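Local coordinates for regulatory protein RecX (Lactobacillus salivarius, PDB 3E3V) that probably modulates the activity of the recombinase RecA, and here comprises the three consecutive three-helix repeats of the RecX family, at residues R33-E37 with K95-D99; K84-K90 with E104-Y110. One frame throughout, in Å; residues are numbered along the deposited sequence.

Contact 1: residues R33-E37 with K95-D99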
ATOM      1  N   ARG A  33      -2.502   5.215 -11.319  1.00 36.36           N
ATOM      2  CA  ARG A  33      -3.792   4.585 -11.022  1.00 32.95           C
ATOM      3  C   ARG A  33      -3.773   3.078 -11.258  1.00 31.59           C
ATOM      4  O   ARG A  33      -3.109   2.599 -12.182  1.00 28.56           O
ATOM      5  CB  ARG A  33      -4.895   5.205 -11.893  1.00 34.08           C
ATOM      6  CG  ARG A  33      -5.072   6.702 -11.745  1.00 37.20           C
ATOM      7  CD  ARG A  33      -5.568   7.064 -10.352  1.00 41.69           C
ATOM      8  NE  ARG A  33      -5.785   8.497 -10.192  1.00 46.19           N
ATOM      9  CZ  ARG A  33      -5.943   9.099  -9.015  1.00 49.16           C
ATOM     10  NH1 ARG A  33      -5.909   8.391  -7.891  1.00 50.41           N
ATOM     11  NH2 ARG A  33      -6.132  10.412  -8.959  1.00 48.65           N
ATOM     12  N   THR A  34      -4.500   2.331 -10.426  1.00 30.53           N
ATOM     13  CA  THR A  34      -4.560   0.882 -10.577  1.00 30.28           C
ATOM     14  C   THR A  34      -5.446   0.640 -11.776  1.00 29.12           C
ATOM     15  O   THR A  34      -6.157   1.543 -12.211  1.00 30.46           O
ATOM     16  CB  THR A  34      -5.228   0.152  -9.372  1.00 29.74           C
ATOM     17  OG1 THR A  34      -6.624   0.464  -9.346  1.00 31.17           O
ATOM     18  CG2 THR A  34      -4.591   0.553  -8.048  1.00 27.00           C
ATOM     19  N   ARG A  35      -5.406  -0.576 -12.306  1.00 29.56           N
ATOM     20  CA  ARG A  35      -6.238  -0.925 -13.447  1.00 31.97           C
ATOM     21  C   ARG A  35      -7.705  -0.685 -13.103  1.00 33.94           C
ATOM     22  O   ARG A  35      -8.432  -0.040 -13.856  1.00 31.74           O
ATOM     23  CB  ARG A  35      -6.032  -2.396 -13.822  1.00 32.86           C
ATOM     24  CG  ARG A  35      -7.018  -2.909 -14.866  1.00 36.62           C
ATOM     25  CD  ARG A  35      -6.710  -4.340 -15.288  1.00 38.38           C
ATOM     26  NE  ARG A  35      -7.713  -4.844 -16.221  1.00 44.28           N
ATOM     27  CZ  ARG A  35      -7.571  -5.934 -16.969  1.00 45.84           C
ATOM     28  NH1 ARG A  35      -6.456  -6.652 -16.905  1.00 49.06           N
ATOM     29  NH2 ARG A  35      -8.551  -6.313 -17.778  1.00 48.76           N
ATOM     30  N   LYS A  36      -8.126  -1.187 -11.945  1.00 36.88           N
ATOM     31  CA  LYS A  36      -9.513  -1.042 -11.512  1.00 38.34           C
ATOM     32  C   LYS A  36      -9.949   0.417 -11.339  1.00 38.96           C
ATOM     33  O   LYS A  36     -11.104   0.757 -11.615  1.00 39.91           O
ATOM     34  CB  LYS A  36      -9.745  -1.821 -10.213  1.00 41.02           C
ATOM     35  CG  LYS A  36     -11.201  -2.211  -9.999  1.00 41.82           C
ATOM     36  CD  LYS A  36     -11.476  -2.608  -8.561  1.00 45.03           C
ATOM     37  CE  LYS A  36     -12.956  -2.880  -8.343  1.00 44.14           C
ATOM     38  NZ  LYS A  36     -13.257  -3.113  -6.901  1.00 47.08           N
ATOM     39  N   GLU A  37      -9.045   1.282 -10.882  1.00 39.38           N
ATOM     40  CA  GLU A  37      -9.378   2.699 -10.716  1.00 40.00           C
ATOM     41  C   GLU A  37      -9.773   3.314 -12.055  1.00 41.30           C
ATOM     42  O   GLU A  37     -10.668   4.160 -12.128  1.00 42.67           O
ATOM     43  CB  GLU A  37      -8.193   3.484 -10.145  1.00 41.13           C
ATOM     44  CG  GLU A  37      -8.064   3.453  -8.631  1.00 40.03           C
ATOM     45  CD  GLU A  37      -6.931   4.330  -8.145  1.00 40.37           C
ATOM     46  OE1 GLU A  37      -5.771   4.062  -8.519  1.00 38.41           O
ATOM     47  OE2 GLU A  37      -7.193   5.296  -7.397  1.00 41.28           O
ATOM     48  N   LYS A  95      -7.849  -2.209  -1.265  1.00 28.12           N
ATOM     49  CA  LYS A  95      -8.905  -1.212  -1.383  1.00 31.40           C
ATOM     50  C   LYS A  95      -8.779  -0.386  -2.659  1.00 33.50           C
ATOM     51  O   LYS A  95      -9.680   0.376  -3.008  1.00 33.92           O
ATOM     52  CB  LYS A  95      -8.897  -0.295  -0.162  1.00 34.29           C
ATOM     53  CG  LYS A  95      -9.522  -0.920   1.078  1.00 38.64           C
ATOM     54  CD  LYS A  95      -9.177  -0.131   2.343  1.00 42.80           C
ATOM     55  CE  LYS A  95      -9.574   1.333   2.238  1.00 45.44           C
ATOM     56  NZ  LYS A  95     -11.041   1.514   2.056  1.00 49.14           N
ATOM     57  N   LYS A  96      -7.652  -0.536  -3.350  1.00 33.89           N
ATOM     58  CA  LYS A  96      -7.400   0.181  -4.596  1.00 33.62           C
ATOM     59  C   LYS A  96      -7.595  -0.739  -5.798  1.00 32.78           C
ATOM     60  O   LYS A  96      -7.436  -0.323  -6.942  1.00 32.40           O
ATOM     61  CB  LYS A  96      -5.971   0.732  -4.602  1.00 36.43           C
ATOM     62  CG  LYS A  96      -5.760   1.963  -3.746  1.00 38.82           C
ATOM     63  CD  LYS A  96      -6.380   3.189  -4.409  1.00 41.34           C
ATOM     64  CE  LYS A  96      -6.106   4.462  -3.628  1.00 42.08           C
ATOM     65  NZ  LYS A  96      -6.616   5.663  -4.351  1.00 43.93           N
ATOM     66  N   GLY A  97      -7.917  -1.998  -5.540  1.00 31.51           N
ATOM     67  CA  GLY A  97      -8.124  -2.934  -6.631  1.00 33.76           C
ATOM     68  C   GLY A  97      -6.915  -3.771  -7.031  1.00 34.11           C
ATOM     69  O   GLY A  97      -6.909  -4.364  -8.109  1.00 33.76           O
ATOM     70  N   ILE A  98      -5.896  -3.830  -6.179  1.00 33.82           N
ATOM     71  CA  ILE A  98      -4.702  -4.616  -6.471  1.00 35.75           C
ATOM     72  C   ILE A  98      -4.895  -6.082  -6.071  1.00 39.59           C
ATOM     73  O   ILE A  98      -5.329  -6.380  -4.957  1.00 41.30           O
ATOM     74  CB  ILE A  98      -3.465  -4.045  -5.726  1.00 36.11           C
ATOM     75  CG1 ILE A  98      -3.166  -2.625  -6.218  1.00 34.71           C
ATOM     76  CG2 ILE A  98      -2.252  -4.947  -5.937  1.00 33.03           C
ATOM     77  CD1 ILE A  98      -2.794  -2.535  -7.690  1.00 32.86           C
ATOM     78  N   ASP A  99      -4.570  -6.990  -6.987  1.00 41.07           N
ATOM     79  CA  ASP A  99      -4.694  -8.421  -6.731  1.00 43.76           C
ATOM     80  C   ASP A  99      -3.838  -8.797  -5.534  1.00 43.75           C
ATOM     81  O   ASP A  99      -2.763  -8.232  -5.338  1.00 42.20           O
ATOM     82  CB  ASP A  99      -4.231  -9.221  -7.954  1.00 46.74           C
ATOM     83  CG  ASP A  99      -5.037  -8.901  -9.209  1.00 51.06           C
ATOM     84  OD1 ASP A  99      -6.265  -9.147  -9.208  1.00 51.68           O
ATOM     85  OD2 ASP A  99      -4.438  -8.402 -10.194  1.00 52.67           O
TER
HETATM   86  O   HOH W   1      -6.294  -2.955 -10.553  1.00 33.03           O
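A single threonine hydroxyl ties two helix termini together here. Thr34 stands at the N-cap of helix 35-39, and its OG1 accepts from Glu37 N (3.0 Å) while donating to Lys96 O (2.7 Å), a carbonyl in the turn that ends helix 86-94. The example illustrates how a capped helix start can dock on a capped helix end. On the first side it is a capping box: in return for the OG1 bond, Glu37 OE1 accepts from Thr34 N at 2.9 Å. On the other it is a Schellman motif, in which Gly97 takes up positive phi (94°), a conformation that would jam a CB against the preceding carbonyl. An ideal CB would also clash with Lys36 CB, so the glycine serves the interface as well as the turn; Lys36 CD lies 3.9 Å from Gly97 CA. Water 1 adds a bridge, accepting from Lys36 N and donating to Gly97 O, both at 2.9 Å. The methyl of the threonine, Thr34 CG2, packs on Ile98 CD1 (3.6 Å) and Lys96 CB (3.7 Å), and Tyr70 and Asp67 of helix 67-81 also touch this buried residue. The contact thereby joins the first three-helix domain of RecX to the second, both of the helix-turn-helix class. Glu37 completes the join with its other carboxylate oxygen: OE2 forms a salt bridge with Lys96 NZ at 3.1 Å and a longer one, with only a weak hydrogen bond, to Arg33 NH1 at 3.4 Å, holding two cations whose nitrogens, Arg33 NH1 and Lys96 NZ, are 4.5 Å apart.

Contact 2: residues K84-K90 with E104-Y110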
ATOM      1  N   LYS A  84       3.143   2.494   8.968  1.00 21.02           N
ATOM      2  CA  LYS A  84       2.326   1.288   8.735  1.00 20.35           C
ATOM      3  C   LYS A  84       3.140   0.035   8.366  1.00 20.51           C
ATOM      4  O   LYS A  84       4.173   0.122   7.704  1.00 19.12           O
ATOM      5  CB  LYS A  84       1.282   1.560   7.638  1.00 21.86           C
ATOM      6  CG  LYS A  84       0.317   2.710   7.953  1.00 24.42           C
ATOM      7  CD  LYS A  84      -0.280   2.557   9.348  1.00 22.92           C
ATOM      8  CE  LYS A  84      -1.306   3.642   9.626  1.00 26.70           C
ATOM      9  NZ  LYS A  84      -0.718   4.986   9.399  1.00 30.64           N
ATOM     10  N   GLY A  85       2.662  -1.122   8.819  1.00 19.30           N
ATOM     11  CA  GLY A  85       3.322  -2.384   8.537  1.00 17.77           C
ATOM     12  C   GLY A  85       2.687  -3.068   7.344  1.00 16.72           C
ATOM     13  O   GLY A  85       1.673  -2.594   6.843  1.00 17.37           O
ATOM     14  N   PRO A  86       3.240  -4.204   6.885  1.00 16.05           N
ATOM     15  CA  PRO A  86       2.757  -4.982   5.737  1.00 17.63           C
ATOM     16  C   PRO A  86       1.266  -5.211   5.640  1.00 17.57           C
ATOM     17  O   PRO A  86       0.679  -5.029   4.572  1.00 16.91           O
ATOM     18  CB  PRO A  86       3.524  -6.306   5.862  1.00 15.44           C
ATOM     19  CG  PRO A  86       4.800  -5.879   6.510  1.00 16.96           C
ATOM     20  CD  PRO A  86       4.312  -4.933   7.582  1.00 15.31           C
ATOM     21  N   LYS A  87       0.644  -5.608   6.747  1.00 19.35           N
ATOM     22  CA  LYS A  87      -0.785  -5.901   6.722  1.00 19.95           C
ATOM     23  C   LYS A  87      -1.685  -4.726   6.374  1.00 20.27           C
ATOM     24  O   LYS A  87      -2.675  -4.899   5.667  1.00 19.93           O
ATOM     25  CB  LYS A  87      -1.226  -6.508   8.047  1.00 22.52           C
ATOM     26  CG  LYS A  87      -0.558  -7.840   8.368  1.00 28.40           C
ATOM     27  CD  LYS A  87      -1.144  -8.409   9.652  1.00 29.81           C
ATOM     28  CE  LYS A  87      -0.281  -9.514  10.232  1.00 28.55           C
ATOM     29  NZ  LYS A  87      -0.751  -9.830  11.620  1.00 33.24           N
ATOM     30  N   VAL A  88      -1.360  -3.534   6.869  1.00 18.93           N
ATOM     31  CA  VAL A  88      -2.181  -2.373   6.556  1.00 18.73           C
ATOM     32  C   VAL A  88      -1.852  -1.911   5.138  1.00 17.40           C
ATOM     33  O   VAL A  88      -2.735  -1.519   4.376  1.00 19.57           O
ATOM     34  CB  VAL A  88      -1.957  -1.220   7.576  1.00 17.09           C
ATOM     35  CG1 VAL A  88      -2.704   0.033   7.124  1.00 14.01           C
ATOM     36  CG2 VAL A  88      -2.495  -1.645   8.959  1.00 16.30           C
ATOM     37  N   ILE A  89      -0.582  -1.974   4.772  1.00 18.76           N
ATOM     38  CA  ILE A  89      -0.181  -1.571   3.426  1.00 19.24           C
ATOM     39  C   ILE A  89      -0.947  -2.442   2.427  1.00 21.05           C
ATOM     40  O   ILE A  89      -1.438  -1.959   1.407  1.00 18.78           O
ATOM     41  CB  ILE A  89       1.353  -1.741   3.235  1.00 19.13           C
ATOM     42  CG1 ILE A  89       2.087  -0.707   4.109  1.00 17.43           C
ATOM     43  CG2 ILE A  89       1.740  -1.559   1.768  1.00 21.36           C
ATOM     44  CD1 ILE A  89       3.591  -0.941   4.264  1.00 16.47           C
ATOM     45  N   LYS A  90      -1.076  -3.723   2.754  1.00 23.54           N
ATOM     46  CA  LYS A  90      -1.763  -4.670   1.893  1.00 26.69           C
ATOM     47  C   LYS A  90      -3.255  -4.390   1.745  1.00 27.51           C
ATOM     48  O   LYS A  90      -3.786  -4.442   0.639  1.00 28.74           O
ATOM     49  CB  LYS A  90      -1.558  -6.109   2.398  1.00 27.93           C
ATOM     50  CG  LYS A  90      -2.121  -7.174   1.435  1.00 34.76           C
ATOM     51  CD  LYS A  90      -2.094  -8.593   2.032  1.00 34.27           C
ATOM     52  CE  LYS A  90      -2.695  -9.612   1.065  1.00 38.95           C
ATOM     53  NZ  LYS A  90      -4.082  -9.229   0.623  1.00 39.58           N
ATOM     54  N   GLU A 104       1.281  -8.952  -2.582  1.00 32.65           N
ATOM     55  CA  GLU A 104       2.243  -9.815  -1.908  1.00 34.70           C
ATOM     56  C   GLU A 104       3.633  -9.751  -2.537  1.00 34.19           C
ATOM     57  O   GLU A 104       4.634  -9.715  -1.829  1.00 35.02           O
ATOM     58  CB  GLU A 104       1.702 -11.246  -1.890  1.00 38.59           C
ATOM     59  CG  GLU A 104       0.543 -11.404  -0.915  1.00 44.31           C
ATOM     60  CD  GLU A 104      -0.218 -12.710  -1.077  1.00 49.55           C
ATOM     61  OE1 GLU A 104       0.428 -13.780  -1.150  1.00 51.30           O
ATOM     62  OE2 GLU A 104      -1.472 -12.661  -1.112  1.00 50.63           O
ATOM     63  N   ASP A 105       3.697  -9.729  -3.863  1.00 33.16           N
ATOM     64  CA  ASP A 105       4.986  -9.625  -4.538  1.00 31.73           C
ATOM     65  C   ASP A 105       5.630  -8.295  -4.182  1.00 29.66           C
ATOM     66  O   ASP A 105       6.818  -8.220  -3.874  1.00 29.12           O
ATOM     67  CB  ASP A 105       4.820  -9.681  -6.055  1.00 34.77           C
ATOM     68  CG  ASP A 105       4.617 -11.086  -6.571  1.00 39.77           C
ATOM     69  OD1 ASP A 105       4.865 -12.052  -5.811  1.00 41.63           O
ATOM     70  OD2 ASP A 105       4.220 -11.220  -7.748  1.00 43.45           O
ATOM     71  N   ALA A 106       4.830  -7.240  -4.233  1.00 26.39           N
ATOM     72  CA  ALA A 106       5.317  -5.913  -3.939  1.00 24.65           C
ATOM     73  C   ALA A 106       5.806  -5.755  -2.504  1.00 23.50           C
ATOM     74  O   ALA A 106       6.812  -5.079  -2.251  1.00 22.58           O
ATOM     75  CB  ALA A 106       4.230  -4.892  -4.247  1.00 24.77           C
ATOM     76  N   LEU A 107       5.106  -6.381  -1.564  1.00 23.86           N
ATOM     77  CA  LEU A 107       5.469  -6.269  -0.156  1.00 24.35           C
ATOM     78  C   LEU A 107       6.805  -6.901   0.173  1.00 26.09           C
ATOM     79  O   LEU A 107       7.383  -6.651   1.232  1.00 27.26           O
ATOM     80  CB  LEU A 107       4.342  -6.837   0.721  1.00 24.63           C
ATOM     81  CG  LEU A 107       3.244  -5.780   0.941  1.00 24.87           C
ATOM     82  CD1 LEU A 107       1.950  -6.410   1.465  1.00 26.70           C
ATOM     83  CD2 LEU A 107       3.792  -4.730   1.919  1.00 22.51           C
ATOM     84  N   ILE A 108       7.310  -7.700  -0.753  1.00 27.51           N
ATOM     85  CA  ILE A 108       8.604  -8.328  -0.570  1.00 27.99           C
ATOM     86  C   ILE A 108       9.671  -7.248  -0.385  1.00 26.72           C
ATOM     87  O   ILE A 108      10.721  -7.501   0.205  1.00 25.62           O
ATOM     88  CB  ILE A 108       8.976  -9.189  -1.790  1.00 30.52           C
ATOM     89  CG1 ILE A 108       7.952 -10.319  -1.958  1.00 32.24           C
ATOM     90  CG2 ILE A 108      10.379  -9.725  -1.632  1.00 30.29           C
ATOM     91  CD1 ILE A 108       7.821 -11.220  -0.753  1.00 35.07           C
ATOM     92  N   LEU A 109       9.402  -6.043  -0.884  1.00 25.95           N
ATOM     93  CA  LEU A 109      10.361  -4.947  -0.750  1.00 26.17           C
ATOM     94  C   LEU A 109      10.478  -4.471   0.692  1.00 25.45           C
ATOM     95  O   LEU A 109      11.495  -3.893   1.077  1.00 25.43           O
ATOM     96  CB  LEU A 109       9.970  -3.767  -1.650  1.00 27.14           C
ATOM     97  CG  LEU A 109       9.971  -4.014  -3.161  1.00 30.66           C
ATOM     98  CD1 LEU A 109       9.306  -2.833  -3.872  1.00 29.35           C
ATOM     99  CD2 LEU A 109      11.412  -4.222  -3.658  1.00 31.10           C
ATOM    100  N   TYR A 110       9.443  -4.708   1.495  1.00 24.71           N
ATOM    101  CA  TYR A 110       9.491  -4.280   2.891  1.00 22.96           C
ATOM    102  C   TYR A 110      10.134  -5.401   3.697  1.00 22.73           C
ATOM    103  O   TYR A 110       9.457  -6.156   4.387  1.00 22.24           O
ATOM    104  CB  TYR A 110       8.080  -3.977   3.422  1.00 22.36           C
ATOM    105  CG  TYR A 110       8.071  -2.967   4.549  1.00 20.61           C
ATOM    106  CD1 TYR A 110       9.260  -2.562   5.146  1.00 18.14           C
ATOM    107  CD2 TYR A 110       6.883  -2.404   4.998  1.00 20.72           C
ATOM    108  CE1 TYR A 110       9.276  -1.628   6.145  1.00 20.54           C
ATOM    109  CE2 TYR A 110       6.885  -1.462   6.010  1.00 23.49           C
ATOM    110  CZ  TYR A 110       8.086  -1.073   6.582  1.00 23.42           C
ATOM    111  OH  TYR A 110       8.109  -0.126   7.588  1.00 21.49           O
TER
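Helix packing within a three-helix domain can rest largely on shape, and in the second RecX domain it does so between these two segments, where the start of helix 86-94 meets the end of helix 100-107 and no hydrogen bond crosses. The main bump is Leu107, whose isobutyl group enters a hollow made by Pro86, Ile89 and Lys90: CD1 rests 3.6 Å from both Pro86 O and Lys90 CB, while CD2 lies 3.8 Å from Ile89 CG2. A type I turn from Leu107 to Tyr110 then brings the tyrosine ring beside the first turn of helix 86-94. Ile89 CD1 meets the ring edge, 3.7 Å from Tyr110 CD2, and Pro86 CG approaches the same CD2 obliquely at 4.3 Å. Phe151 touches both Pro86 and Tyr110. At the far end the Lys90 side chain passes Glu104, Lys90 CE lying 3.9 Å from Glu104 OE2, while its ammonium forms a salt bridge with Asp100 at the start of helix 100-107. The ring also turns its edge to the backbone before helix 86-94, Tyr110 CE2 lying 3.6 Å from Lys84 O.

The two contacts show how a chain of small helical domains is built: contact 1 joins neighbouring domains, while contact 2 packs the second domain internally and also lies against the third, through Lys149, Gly150 and Phe151. Their centres are 15 Å apart and their nearest atoms about 5 Å, without touching. Along the chain the segments alternate, 33-37, 84-90, 95-99, 104-110, so contact 2 uses the start of helix 86-94 and contact 1 the turn that follows its end. Helix 67-81 borders both sites. The second domain, the middle of the row, thus packs internally through one end of helix 86-94 and meets the first domain just past the other, in an elongated, all-helical protein.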